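Local structure of gene 2 protein (Enterobacteria phage Sf6, 5C12) at residues E27-A32 / E217-Q222; K72-G77 / P248-A253. The protein forms the nuclease domain of a viral DNA-packaging terminase large subunit, which binds metal ions at its active site and, as a whole protein, probably also binds ATP. The protein carries 1 engineered substitution. All coordinates share one frame; numbering follows the deposited sequence.

Interaction 1: E27-A32 / E217-Q222; sequences EWLEAA and ELTQIQ
Leu-29 meets Leu-218 and Thr-219 through apolar carbons, mostly methyls. Its two branches divide the work: CD2 packs against CD1 of Leu-218 at 3.6 Å, the closest approach between the segments, while CD1 lies 3.9 Å from CG2 of Thr-219 and 4.1 Å from CB of Leu-218. Both leucines direct their CB across the gap, and in each the CG lies beside the backbone N (chi1 -61° in Leu-29, -76° in Leu-218), which carries the branched end outward from its helix; the two side chains then cross at a slant, branch against branch. Thr-219 separates its polar and apolar ends. With chi1 at 56°, OG1 sits between N and the carbonyl carbon and bonds to the carbonyl oxygen of Phe-215, one turn back in helix 208-218, so that the methyl is the group offered to Leu-29. A threonine suits this helix end, satisfying its hydroxyl locally and still giving an apolar surface.

The chain leaves the helix in a type I beta turn from Leu-218 to Ile-221, closed by a weak bond from Ile-221 N to Leu-218 O, and so turns away after Thr-219. Further out, helix 168-189 contributes Leu-180 against Leu-29 and Leu-176 against Leu-218, and helix 249-256 packs Ala-251 and Leu-254 on Leu-218. In the same helix as Leu-29, Trp-28 meets Tyr-181 edge-to-face. The first helix of the domain is thus laid onto the helical layer beside the nuclease sheet. With no hydrogen bond or salt bridge between the segments, the attachment rests on dispersion and the exclusion of water, and would depend on how the side-chain shapes fit.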
loop_
_atom_site.group_PDB
_atom_site.type_symbol
_atom_site.label_atom_id
_atom_site.label_comp_id
_atom_site.label_asym_id
_atom_site.label_seq_id
_atom_site.Cartn_x
_atom_site.Cartn_y
_atom_site.Cartn_z
ATOM N N GLU A 27 13.190 0.591 11.804
ATOM C CA GLU A 27 12.761 0.333 13.170
ATOM C C GLU A 27 11.245 0.340 13.331
ATOM O O GLU A 27 10.715 -0.411 14.147
ATOM C CB GLU A 27 13.379 1.346 14.138
ATOM C CG GLU A 27 14.765 0.990 14.566
ATOM C CD GLU A 27 14.832 -0.331 15.294
ATOM O OE1 GLU A 27 14.291 -0.437 16.420
ATOM O OE2 GLU A 27 15.440 -1.264 14.744
ATOM N N TRP A 28 10.539 1.209 12.597
ATOM C CA TRP A 28 9.090 1.238 12.686
ATOM C C TRP A 28 8.512 -0.083 12.177
ATOM O O TRP A 28 7.540 -0.612 12.711
ATOM C CB TRP A 28 8.477 2.361 11.846
ATOM C CG TRP A 28 8.991 3.756 12.098
ATOM C CD1 TRP A 28 9.763 4.191 13.141
ATOM C CD2 TRP A 28 8.750 4.900 11.277
ATOM N NE1 TRP A 28 10.026 5.540 13.008
ATOM C CE2 TRP A 28 9.412 5.995 11.870
ATOM C CE3 TRP A 28 8.037 5.103 10.090
ATOM C CZ2 TRP A 28 9.377 7.275 11.319
ATOM C CZ3 TRP A 28 8.011 6.363 9.541
ATOM C CH2 TRP A 28 8.686 7.435 10.151
ATOM N N LEU A 29 9.105 -0.602 11.109
ATOM C CA LEU A 29 8.634 -1.861 10.512
ATOM C C LEU A 29 8.857 -3.041 11.460
ATOM O O LEU A 29 8.000 -3.916 11.600
ATOM C CB LEU A 29 9.335 -2.111 9.172
ATOM C CG LEU A 29 9.077 -1.029 8.113
ATOM C CD1 LEU A 29 10.019 -1.235 6.935
ATOM C CD2 LEU A 29 7.626 -1.049 7.662
ATOM N N GLU A 30 10.004 -3.057 12.119
ATOM C CA GLU A 30 10.270 -4.094 13.100
ATOM C C GLU A 30 9.269 -4.000 14.265
ATOM O O GLU A 30 8.729 -5.014 14.705
ATOM C CB GLU A 30 11.695 -3.977 13.624
ATOM C CG GLU A 30 12.806 -4.147 12.590
ATOM C CD GLU A 30 12.796 -5.514 11.934
ATOM O OE1 GLU A 30 12.245 -6.470 12.526
ATOM O OE2 GLU A 30 13.332 -5.623 10.811
ATOM N N ALA A 31 9.028 -2.789 14.761
ATOM C CA ALA A 31 8.037 -2.585 15.839
ATOM C C ALA A 31 6.639 -3.032 15.402
ATOM O O ALA A 31 5.889 -3.651 16.166
ATOM C CB ALA A 31 8.003 -1.135 16.265
ATOM N N ALA A 32 6.289 -2.723 14.158
ATOM C CA ALA A 32 4.978 -3.038 13.630
ATOM C C ALA A 32 4.767 -4.513 13.366
ATOM O O ALA A 32 3.630 -4.952 13.189
ATOM C CB ALA A 32 4.732 -2.260 12.357
ATOM N N GLU A 217 11.856 -2.955 0.423
ATOM C CA GLU A 217 11.299 -2.017 -0.535
ATOM C C GLU A 217 10.805 -0.761 0.153
ATOM O O GLU A 217 11.078 0.350 -0.301
ATOM C CB GLU A 217 10.156 -2.663 -1.351
ATOM C CG GLU A 217 10.622 -3.735 -2.317
ATOM C CD GLU A 217 9.504 -4.264 -3.235
ATOM O OE1 GLU A 217 8.365 -3.753 -3.138
ATOM O OE2 GLU A 217 9.804 -5.182 -4.026
ATOM N N LEU A 218 10.116 -0.922 1.278
ATOM C CA LEU A 218 9.528 0.218 1.976
ATOM C C LEU A 218 10.565 1.257 2.427
ATOM O O LEU A 218 10.281 2.462 2.438
ATOM C CB LEU A 218 8.706 -0.245 3.183
ATOM C CG LEU A 218 7.326 -0.860 2.903
ATOM C CD1 LEU A 218 6.714 -1.392 4.178
ATOM C CD2 LEU A 218 6.382 0.165 2.283
ATOM N N THR A 219 11.753 0.802 2.816
ATOM C CA THR A 219 12.779 1.720 3.271
ATOM C C THR A 219 13.501 2.428 2.139
ATOM O O THR A 219 14.380 3.256 2.399
ATOM C CB THR A 219 13.802 1.002 4.152
ATOM O OG1 THR A 219 14.361 -0.101 3.429
ATOM C CG2 THR A 219 13.112 0.509 5.424
ATOM N N GLN A 220 13.105 2.135 0.899
ATOM C CA GLN A 220 13.672 2.791 -0.276
ATOM C C GLN A 220 12.773 3.909 -0.803
ATOM O O GLN A 220 13.208 4.700 -1.638
ATOM C CB GLN A 220 13.887 1.778 -1.401
ATOM C CG GLN A 220 14.806 0.615 -1.046
ATOM C CD GLN A 220 16.249 0.916 -1.314
ATOM O OE1 GLN A 220 16.799 1.895 -0.805
ATOM N NE2 GLN A 220 16.880 0.081 -2.132
ATOM N N ILE A 221 11.528 3.963 -0.339
ATOM C CA ILE A 221 10.581 4.984 -0.804
ATOM C C ILE A 221 11.076 6.344 -0.303
ATOM O O ILE A 221 11.358 6.517 0.888
ATOM C CB ILE A 221 9.153 4.709 -0.334
ATOM C CG1 ILE A 221 8.672 3.332 -0.802
ATOM C CG2 ILE A 221 8.208 5.803 -0.831
ATOM C CD1 ILE A 221 8.670 3.148 -2.312
ATOM N N GLN A 222 11.217 7.298 -1.214
ATOM C CA GLN A 222 11.887 8.553 -0.880
ATOM C C GLN A 222 11.115 9.785 -1.327
ATOM O O GLN A 222 10.503 9.803 -2.390
ATOM C CB GLN A 222 13.274 8.614 -1.524
ATOM C CG GLN A 222 14.288 7.700 -0.900
ATOM C CD GLN A 222 15.582 7.696 -1.663
ATOM O OE1 GLN A 222 16.199 6.649 -1.843
ATOM N NE2 GLN A 222 16.013 8.876 -2.116
#

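Interaction 2: K72-G77 / P248-A253; sequences KRIAEG and PNLADA. With MG (magnesium ion), chain C.
Leu-250 is the residue that reaches Ile-74, Ala-75 and Glu-76 of the strand, and the residues before it set up the helix that carries it. Pro-248 takes the N-cap position, and its carbonyl accepts the first helical bond, from Asp-252 N. Asn-249 turns to the metal: its OD1 accepts a bond from water 1, a magnesium ligand, modelled shorter than usual and so of doubtful length, but stays 4.1 Å from the magnesium ion itself. In other metal-bound forms of this protein Asn-249 binds manganese. Leu-250, its CG opposite the carbonyl carbon and beside the backbone N (chi1 -56°), drives CD2 onto the strand, 3.3 Å from the carbonyl O of Ala-75 and 3.9 Å from CG2 of Ile-74; a second apolar flank comes from CB of Glu-76, whose carboxylate is paired with Lys-213. Met-210 of helix 208-218 also packs on Leu-250. The strand belongs to the mixed sheet of an RNase H-like fold; the axes of 72-77 and 249-253 approach to 8.9 Å, their N-to-C directions at 138°, and the helix carries the last acidic residue of the active site. Ala-251 points its methyl away from the strand, onto Leu-218, where a small side chain allows close packing. Asp-252 binds the magnesium ion through OD2 at 2.2 Å; Asp-52 and four waters complete six ligands. The other oxygen, OD1, is bonded to Tyr-173 OH, which would fix the rotation of the carboxylate. Ala-253 faces the sheet again and touches Ala-64 of strand 61-67.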
loop_
_atom_site.group_PDB
_atom_site.type_symbol
_atom_site.label_atom_id
_atom_site.label_comp_id
_atom_site.label_asym_id
_atom_site.label_seq_id
_atom_site.Cartn_x
_atom_site.Cartn_y
_atom_site.Cartn_z
ATOM N N LYS A 72 -2.171 -9.164 6.275
ATOM C CA LYS A 72 -2.211 -10.619 6.334
ATOM C C LYS A 72 -1.558 -11.342 5.150
ATOM O O LYS A 72 -1.225 -12.520 5.272
ATOM C CB LYS A 72 -3.636 -11.116 6.555
ATOM C CG LYS A 72 -4.586 -10.862 5.446
ATOM C CD LYS A 72 -5.931 -11.536 5.722
ATOM C CE LYS A 72 -6.892 -11.297 4.568
ATOM N NZ LYS A 72 -8.173 -11.974 4.868
ATOM N N ARG A 73 -1.374 -10.665 4.019
ATOM C CA ARG A 73 -0.714 -11.263 2.869
ATOM C C ARG A 73 0.104 -10.245 2.117
ATOM O O ARG A 73 -0.344 -9.115 1.884
ATOM C CB ARG A 73 -1.710 -11.925 1.889
ATOM C CG ARG A 73 -1.020 -12.826 0.871
ATOM C CD ARG A 73 -1.907 -13.336 -0.228
ATOM N NE ARG A 73 -3.055 -14.070 0.281
ATOM C CZ ARG A 73 -3.079 -15.375 0.503
ATOM N NH1 ARG A 73 -2.000 -16.108 0.295
ATOM N NH2 ARG A 73 -4.186 -15.944 0.943
ATOM N N ILE A 74 1.314 -10.649 1.762
ATOM C CA ILE A 74 2.186 -9.924 0.836
ATOM C C ILE A 74 2.739 -10.917 -0.166
ATOM O O ILE A 74 3.422 -11.891 0.195
ATOM C CB ILE A 74 3.379 -9.251 1.572
ATOM C CG1 ILE A 74 2.915 -8.222 2.623
ATOM C CG2 ILE A 74 4.349 -8.667 0.582
ATOM C CD1 ILE A 74 2.261 -6.946 2.101
ATOM N N ALA A 75 2.412 -10.743 -1.442
ATOM C CA ALA A 75 2.720 -11.757 -2.428
ATOM C C ALA A 75 3.332 -11.135 -3.651
ATOM O O ALA A 75 2.979 -10.032 -4.038
ATOM C CB ALA A 75 1.452 -12.554 -2.832
ATOM N N GLU A 76 4.244 -11.873 -4.255
ATOM C CA GLU A 76 4.895 -11.493 -5.505
ATOM C C GLU A 76 4.376 -12.387 -6.637
ATOM O O GLU A 76 4.156 -13.600 -6.469
ATOM C CB GLU A 76 6.423 -11.590 -5.363
ATOM C CG GLU A 76 6.938 -12.992 -4.998
ATOM C CD GLU A 76 8.446 -13.080 -4.739
ATOM O OE1 GLU A 76 9.112 -12.025 -4.658
ATOM O OE2 GLU A 76 8.942 -14.224 -4.643
ATOM N N GLY A 77 4.176 -11.777 -7.796
ATOM C CA GLY A 77 3.653 -12.477 -8.948
ATOM C C GLY A 77 4.688 -12.497 -10.046
ATOM O O GLY A 77 5.022 -11.455 -10.616
ATOM N N PRO A 248 9.358 -0.985 -6.720
ATOM C CA PRO A 248 8.940 -1.493 -5.411
ATOM C C PRO A 248 7.484 -1.933 -5.417
ATOM O O PRO A 248 6.629 -1.294 -4.797
ATOM C CB PRO A 248 9.171 -0.285 -4.505
ATOM C CG PRO A 248 8.823 0.888 -5.384
ATOM C CD PRO A 248 9.342 0.494 -6.755
ATOM N N ASN A 249 7.204 -3.026 -6.121
ATOM C CA ASN A 249 5.818 -3.416 -6.339
ATOM C C ASN A 249 5.098 -3.904 -5.097
ATOM O O ASN A 249 3.881 -3.744 -4.985
ATOM C CB ASN A 249 5.719 -4.496 -7.394
ATOM C CG ASN A 249 6.628 -4.248 -8.561
ATOM O OD1 ASN A 249 6.310 -3.459 -9.421
ATOM N ND2 ASN A 249 7.774 -4.930 -8.596
ATOM N N LEU A 250 5.825 -4.527 -4.162
ATOM C CA LEU A 250 5.197 -4.959 -2.918
ATOM C C LEU A 250 4.822 -3.738 -2.071
ATOM O O LEU A 250 3.717 -3.665 -1.515
ATOM C CB LEU A 250 6.121 -5.878 -2.112
ATOM C CG LEU A 250 6.644 -7.122 -2.797
ATOM C CD1 LEU A 250 7.646 -7.785 -1.874
ATOM C CD2 LEU A 250 5.488 -8.042 -3.134
ATOM N N ALA A 251 5.756 -2.784 -1.961
ATOM C CA ALA A 251 5.494 -1.528 -1.251
ATOM C C ALA A 251 4.313 -0.785 -1.847
ATOM O O ALA A 251 3.460 -0.296 -1.126
ATOM C CB ALA A 251 6.737 -0.621 -1.260
ATOM N N ASP A 252 4.262 -0.728 -3.179
ATOM C CA ASP A 252 3.177 0.005 -3.841
ATOM C C ASP A 252 1.827 -0.665 -3.595
ATOM O O ASP A 252 0.805 -0.002 -3.428
ATOM C CB ASP A 252 3.430 0.083 -5.352
ATOM C CG ASP A 252 4.495 1.102 -5.738
ATOM O OD1 ASP A 252 5.019 1.857 -4.885
ATOM O OD2 ASP A 252 4.819 1.134 -6.940
ATOM N N ALA A 253 1.811 -1.988 -3.624
ATOM C CA ALA A 253 0.601 -2.762 -3.368
ATOM C C ALA A 253 0.085 -2.472 -1.956
ATOM O O ALA A 253 -1.099 -2.206 -1.731
ATOM C CB ALA A 253 0.877 -4.241 -3.571
HETATM MG MG MG C . 4.415 0.114 -8.836
HETATM O O HOH W 1 6.176 -0.989 -8.811
HETATM O O HOH W 2 2.642 1.355 -8.704
HETATM O O HOH W 3 4.069 -0.355 -10.644
HETATM O O HOH W 4 5.410 1.717 -9.681
#

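The two contacts both touch helix 249-256, with their centres 14 Å apart. Interaction 1 reaches it through residues 217 and 218: OE1 of Glu-217 takes a probable hydrogen bond from Ala-251 N (3.0 Å) and a weak one from Leu-250 N, as an acceptor suited to amides of the first turn, which have no carbonyl one turn earlier in the helix to bond to. Interaction 2 fastens the same turn to the sheet. Asp-252, in interaction 2, has its side chain about 7 Å from that of Leu-218, whereas a magnesium ion is about 11 Å from the Leu-218 side chain. Interaction 1 is apolar packing behind the metal-bearing helix, and interaction 2 includes the metal site.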